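Long-range contact in hypothetical protein SIFV0014 (Sulfolobus islandicus filamentous virus, PDB 2H36), which is of unknown function but is probably related to the AcrID1 anti-CRISPR proteins: residues D79-T91 / K98-K110. Sequence-based numbering, arbitrary orientation.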
# COMPACT_ATOMS: atom_id res chain seq x y z
N ASP A 79 -11.96 11.44 0.82
CA ASP A 79 -12.74 12.64 0.54
C ASP A 79 -11.82 13.82 0.28
O ASP A 79 -11.04 14.21 1.15
CB ASP A 79 -13.70 12.93 1.70
CG ASP A 79 -14.86 11.95 1.77
OD1 ASP A 79 -15.01 11.12 0.84
OD2 ASP A 79 -15.62 12.00 2.76
N GLU A 80 -11.91 14.38 -0.92
CA GLU A 80 -11.07 15.51 -1.31
C GLU A 80 -11.87 16.79 -1.46
O GLU A 80 -13.06 16.84 -1.16
CB GLU A 80 -10.34 15.21 -2.61
CG GLU A 80 -9.55 13.93 -2.60
CD GLU A 80 -8.81 13.70 -3.89
OE1 GLU A 80 -9.21 14.26 -4.93
OE2 GLU A 80 -7.81 12.96 -3.87
N ASP A 81 -11.19 17.83 -1.95
CA ASP A 81 -11.79 19.15 -2.16
C ASP A 81 -12.68 19.15 -3.40
O ASP A 81 -12.46 18.36 -4.33
CB ASP A 81 -10.70 20.23 -2.29
CG ASP A 81 -9.47 19.95 -1.41
OD1 ASP A 81 -8.88 18.84 -1.50
OD2 ASP A 81 -9.10 20.86 -0.62
N ASP A 82 -13.67 20.04 -3.41
CA ASP A 82 -14.58 20.21 -4.55
C ASP A 82 -15.38 18.94 -4.88
O ASP A 82 -15.58 18.60 -6.05
CB ASP A 82 -13.82 20.72 -5.79
CG ASP A 82 -13.38 22.18 -5.65
OD1 ASP A 82 -12.16 22.41 -5.55
OD2 ASP A 82 -14.26 23.07 -5.65
N ASP A 83 -15.82 18.24 -3.83
CA ASP A 83 -16.68 17.07 -3.98
C ASP A 83 -16.08 15.90 -4.77
O ASP A 83 -16.78 15.23 -5.53
CB ASP A 83 -18.05 17.47 -4.56
CG ASP A 83 -19.08 17.71 -3.50
OD1 ASP A 83 -19.97 18.57 -3.71
OD2 ASP A 83 -19.01 17.04 -2.45
N ILE A 84 -14.78 15.66 -4.60
CA ILE A 84 -14.13 14.57 -5.31
C ILE A 84 -13.62 13.49 -4.36
O ILE A 84 -12.76 13.75 -3.52
CB ILE A 84 -12.99 15.05 -6.25
CG1 ILE A 84 -13.53 16.05 -7.29
CG2 ILE A 84 -12.30 13.85 -6.92
CD1 ILE A 84 -12.45 16.83 -8.03
N MET A 85 -14.17 12.29 -4.50
CA MET A 85 -13.71 11.14 -3.74
C MET A 85 -12.58 10.40 -4.45
O MET A 85 -12.65 10.15 -5.65
CB MET A 85 -14.84 10.13 -3.63
CG MET A 85 -15.79 10.33 -2.50
SD MET A 85 -17.06 9.08 -2.74
CE MET A 85 -18.46 10.07 -3.28
N TYR A 86 -11.59 9.95 -3.66
CA TYR A 86 -10.47 9.23 -4.25
C TYR A 86 -10.61 7.78 -3.82
O TYR A 86 -10.61 7.49 -2.61
CB TYR A 86 -9.09 9.75 -3.85
CG TYR A 86 -8.00 9.14 -4.70
CD1 TYR A 86 -7.68 7.78 -4.60
CD2 TYR A 86 -7.31 9.91 -5.63
CE1 TYR A 86 -6.70 7.21 -5.40
CE2 TYR A 86 -6.32 9.34 -6.44
CZ TYR A 86 -6.03 7.99 -6.31
OH TYR A 86 -5.06 7.43 -7.10
N LYS A 87 -10.72 6.88 -4.80
CA LYS A 87 -10.81 5.45 -4.52
C LYS A 87 -9.55 4.66 -4.81
O LYS A 87 -9.12 4.58 -5.96
CB LYS A 87 -11.91 4.80 -5.36
CG LYS A 87 -13.28 5.44 -5.23
CD LYS A 87 -14.01 4.88 -4.04
CE LYS A 87 -15.25 5.69 -3.75
NZ LYS A 87 -16.01 5.07 -2.62
N LEU A 88 -8.96 4.09 -3.76
CA LEU A 88 -7.78 3.24 -3.89
C LEU A 88 -8.32 1.84 -3.65
O LEU A 88 -9.16 1.64 -2.77
CB LEU A 88 -6.69 3.73 -2.94
CG LEU A 88 -5.47 2.84 -2.78
CD1 LEU A 88 -4.66 2.84 -4.07
CD2 LEU A 88 -4.64 3.32 -1.62
N GLU A 89 -7.83 0.86 -4.41
CA GLU A 89 -8.32 -0.51 -4.26
C GLU A 89 -7.21 -1.56 -4.33
O GLU A 89 -6.47 -1.61 -5.31
CB GLU A 89 -9.34 -0.78 -5.35
CG GLU A 89 -9.89 -2.19 -5.37
CD GLU A 89 -10.94 -2.37 -6.46
OE1 GLU A 89 -12.11 -1.99 -6.22
OE2 GLU A 89 -10.59 -2.89 -7.54
N PHE A 90 -7.10 -2.38 -3.28
CA PHE A 90 -6.11 -3.47 -3.25
C PHE A 90 -6.68 -4.87 -3.33
O PHE A 90 -7.49 -5.26 -2.48
CB PHE A 90 -5.34 -3.49 -1.94
CG PHE A 90 -4.51 -2.25 -1.70
CD1 PHE A 90 -5.05 -1.14 -1.06
CD2 PHE A 90 -3.17 -2.21 -2.07
CE1 PHE A 90 -4.29 -0.01 -0.82
CE2 PHE A 90 -2.41 -1.08 -1.83
CZ PHE A 90 -2.97 0.02 -1.21
N THR A 91 -6.15 -5.67 -4.29
CA THR A 91 -6.64 -7.03 -4.43
C THR A 91 -5.53 -7.83 -3.78
O THR A 91 -4.38 -7.69 -4.16
CB THR A 91 -6.82 -7.49 -5.87
OG1 THR A 91 -7.86 -6.73 -6.48
CG2 THR A 91 -7.21 -8.95 -5.91
N LYS A 98 0.52 -11.81 6.78
CA LYS A 98 1.38 -11.24 5.74
C LYS A 98 0.43 -11.09 4.56
O LYS A 98 -0.27 -12.02 4.18
CB LYS A 98 2.64 -12.02 5.29
CG LYS A 98 3.23 -13.03 6.25
CD LYS A 98 3.72 -12.43 7.54
CE LYS A 98 3.65 -13.54 8.63
NZ LYS A 98 3.64 -12.89 10.01
N ILE A 99 0.41 -9.89 3.99
CA ILE A 99 -0.51 -9.55 2.92
C ILE A 99 0.19 -9.61 1.57
O ILE A 99 1.23 -8.98 1.37
CB ILE A 99 -1.14 -8.18 3.19
CG1 ILE A 99 -1.87 -8.23 4.54
CG2 ILE A 99 -2.05 -7.75 2.04
CD1 ILE A 99 -2.52 -6.95 4.92
N TYR A 100 -0.38 -10.40 0.66
CA TYR A 100 0.18 -10.62 -0.66
C TYR A 100 -0.69 -9.92 -1.67
O TYR A 100 -1.71 -10.47 -2.10
CB TYR A 100 0.26 -12.12 -0.98
CG TYR A 100 1.19 -12.88 -0.06
CD1 TYR A 100 0.73 -13.41 1.14
CD2 TYR A 100 2.54 -13.06 -0.39
CE1 TYR A 100 1.57 -14.10 2.00
CE2 TYR A 100 3.40 -13.75 0.48
CZ TYR A 100 2.91 -14.27 1.67
OH TYR A 100 3.72 -14.96 2.54
N ILE A 101 -0.29 -8.69 -2.03
CA ILE A 101 -1.01 -7.85 -2.98
C ILE A 101 -0.80 -8.33 -4.41
O ILE A 101 0.34 -8.40 -4.89
CB ILE A 101 -0.54 -6.38 -2.91
CG1 ILE A 101 -0.77 -5.83 -1.50
CG2 ILE A 101 -1.25 -5.52 -3.97
CD1 ILE A 101 0.10 -4.64 -1.16
N TYR A 102 -1.89 -8.65 -5.09
CA TYR A 102 -1.83 -8.99 -6.50
C TYR A 102 -2.15 -7.79 -7.39
O TYR A 102 -1.73 -7.76 -8.55
CB TYR A 102 -2.74 -10.16 -6.81
CG TYR A 102 -2.19 -11.47 -6.32
CD1 TYR A 102 -2.39 -11.90 -5.00
CD2 TYR A 102 -1.46 -12.29 -7.18
CE1 TYR A 102 -1.88 -13.12 -4.55
CE2 TYR A 102 -0.95 -13.51 -6.74
CZ TYR A 102 -1.16 -13.92 -5.43
OH TYR A 102 -0.65 -15.13 -5.01
N GLU A 103 -2.87 -6.81 -6.86
CA GLU A 103 -3.31 -5.68 -7.67
C GLU A 103 -3.78 -4.37 -7.02
O GLU A 103 -4.64 -4.37 -6.13
CB GLU A 103 -4.58 -6.08 -8.44
CG GLU A 103 -5.06 -5.03 -9.43
CD GLU A 103 -6.16 -5.54 -10.36
OE1 GLU A 103 -6.18 -6.75 -10.70
OE2 GLU A 103 -7.00 -4.70 -10.77
N VAL A 104 -3.18 -3.27 -7.46
CA VAL A 104 -3.56 -1.97 -6.92
C VAL A 104 -4.14 -1.11 -8.03
O VAL A 104 -3.65 -1.11 -9.17
CB VAL A 104 -2.38 -1.19 -6.28
CG1 VAL A 104 -2.93 0.01 -5.48
CG2 VAL A 104 -1.54 -2.08 -5.38
N GLN A 105 -5.18 -0.37 -7.68
CA GLN A 105 -5.89 0.43 -8.63
C GLN A 105 -6.26 1.72 -7.93
O GLN A 105 -6.55 1.72 -6.73
CB GLN A 105 -7.15 -0.31 -8.98
CG GLN A 105 -7.78 0.07 -10.27
CD GLN A 105 -8.64 -1.05 -10.77
OE1 GLN A 105 -9.17 -1.84 -9.97
NE2 GLN A 105 -8.77 -1.16 -12.08
N GLY A 106 -6.22 2.82 -8.67
CA GLY A 106 -6.62 4.12 -8.15
C GLY A 106 -7.49 4.86 -9.14
O GLY A 106 -7.32 4.71 -10.35
N TRP A 107 -8.42 5.65 -8.63
CA TRP A 107 -9.26 6.52 -9.47
C TRP A 107 -10.01 7.53 -8.61
O TRP A 107 -10.05 7.41 -7.38
CB TRP A 107 -10.20 5.69 -10.38
CG TRP A 107 -11.28 4.93 -9.67
CD1 TRP A 107 -12.58 5.29 -9.53
CD2 TRP A 107 -11.14 3.67 -8.99
NE1 TRP A 107 -13.27 4.35 -8.81
CE2 TRP A 107 -12.42 3.34 -8.47
CE3 TRP A 107 -10.06 2.79 -8.76
CZ2 TRP A 107 -12.64 2.17 -7.72
CZ3 TRP A 107 -10.29 1.63 -8.02
CH2 TRP A 107 -11.57 1.33 -7.51
N ARG A 108 -10.59 8.54 -9.27
CA ARG A 108 -11.39 9.57 -8.59
C ARG A 108 -12.84 9.58 -9.08
O ARG A 108 -13.11 9.30 -10.24
CB ARG A 108 -10.75 10.94 -8.77
CG ARG A 108 -9.31 11.03 -8.30
CD ARG A 108 -8.69 12.37 -8.61
NE ARG A 108 -7.23 12.33 -8.51
CZ ARG A 108 -6.53 12.69 -7.43
NH1 ARG A 108 -7.16 13.11 -6.35
NH2 ARG A 108 -5.21 12.62 -7.43
N GLU A 109 -13.77 9.90 -8.18
CA GLU A 109 -15.20 10.04 -8.49
C GLU A 109 -15.85 11.26 -7.85
O GLU A 109 -15.45 11.67 -6.76
CB GLU A 109 -16.00 8.91 -7.83
CG GLU A 109 -16.08 7.62 -8.63
CD GLU A 109 -16.36 6.41 -7.75
OE1 GLU A 109 -16.70 6.59 -6.56
OE2 GLU A 109 -16.22 5.28 -8.25
N LYS A 110 -16.87 11.83 -8.51
CA LYS A 110 -17.61 12.95 -7.94
C LYS A 110 -18.56 12.44 -6.85
O LYS A 110 -19.16 11.36 -6.97
CB LYS A 110 -18.41 13.70 -9.02
CG LYS A 110 -17.56 14.31 -10.13
CD LYS A 110 -18.48 14.87 -11.22
CE LYS A 110 -17.76 14.89 -12.56
NZ LYS A 110 -18.86 14.96 -13.70
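Arg108 and Glu80 form a salt bridge across this antiparallel hairpin, with Arg108 NH1 lying 2.6 Å from Glu80 OE2; the carboxylate reaches the guanidinium at its edge, the two planes 46° apart. The remaining guanidinium nitrogens, NE and NH2, bond to the backbone oxygens of Val35 and Phe31, so the stretch after helix 19-30 and the turn before strand 85-94 meet on one side chain. Over one face of the guanidinium the Tyr86 ring stands edge-on, its plane perpendicular, CD2 lying 3.4 Å from Arg108 CZ. Paired backbone bonds run from Met85–Glu109 to Thr91–Glu103, where a classic beta bulge lets Thr91 O accept from both Tyr102 N (2.8 Å) and Glu103 N (3.2 Å). A chi1 of 67° tucks the Trp107 indole back over the strand, beneath Lys87 CB, 3.7 Å from the six-membered ring centroid in a CH-pi contact. Trp107 NE1 donates in its ring plane to Glu109 OE2 (3.1 Å), which helps hold the indole's rotation. On the other face, apolar along Leu88, Phe90 and Val104 but polar at Arg108, Val104 CG1 touches Leu88 CD1 (3.6 Å) and covers the Phe90 ring; Tyr86, Leu88 and Val104 pack on Phe38. With Lys87 NZ bonded to Thr77 and Arg108 to the 31-35 stretch, charged groups on both faces tie the hairpin to its surroundings.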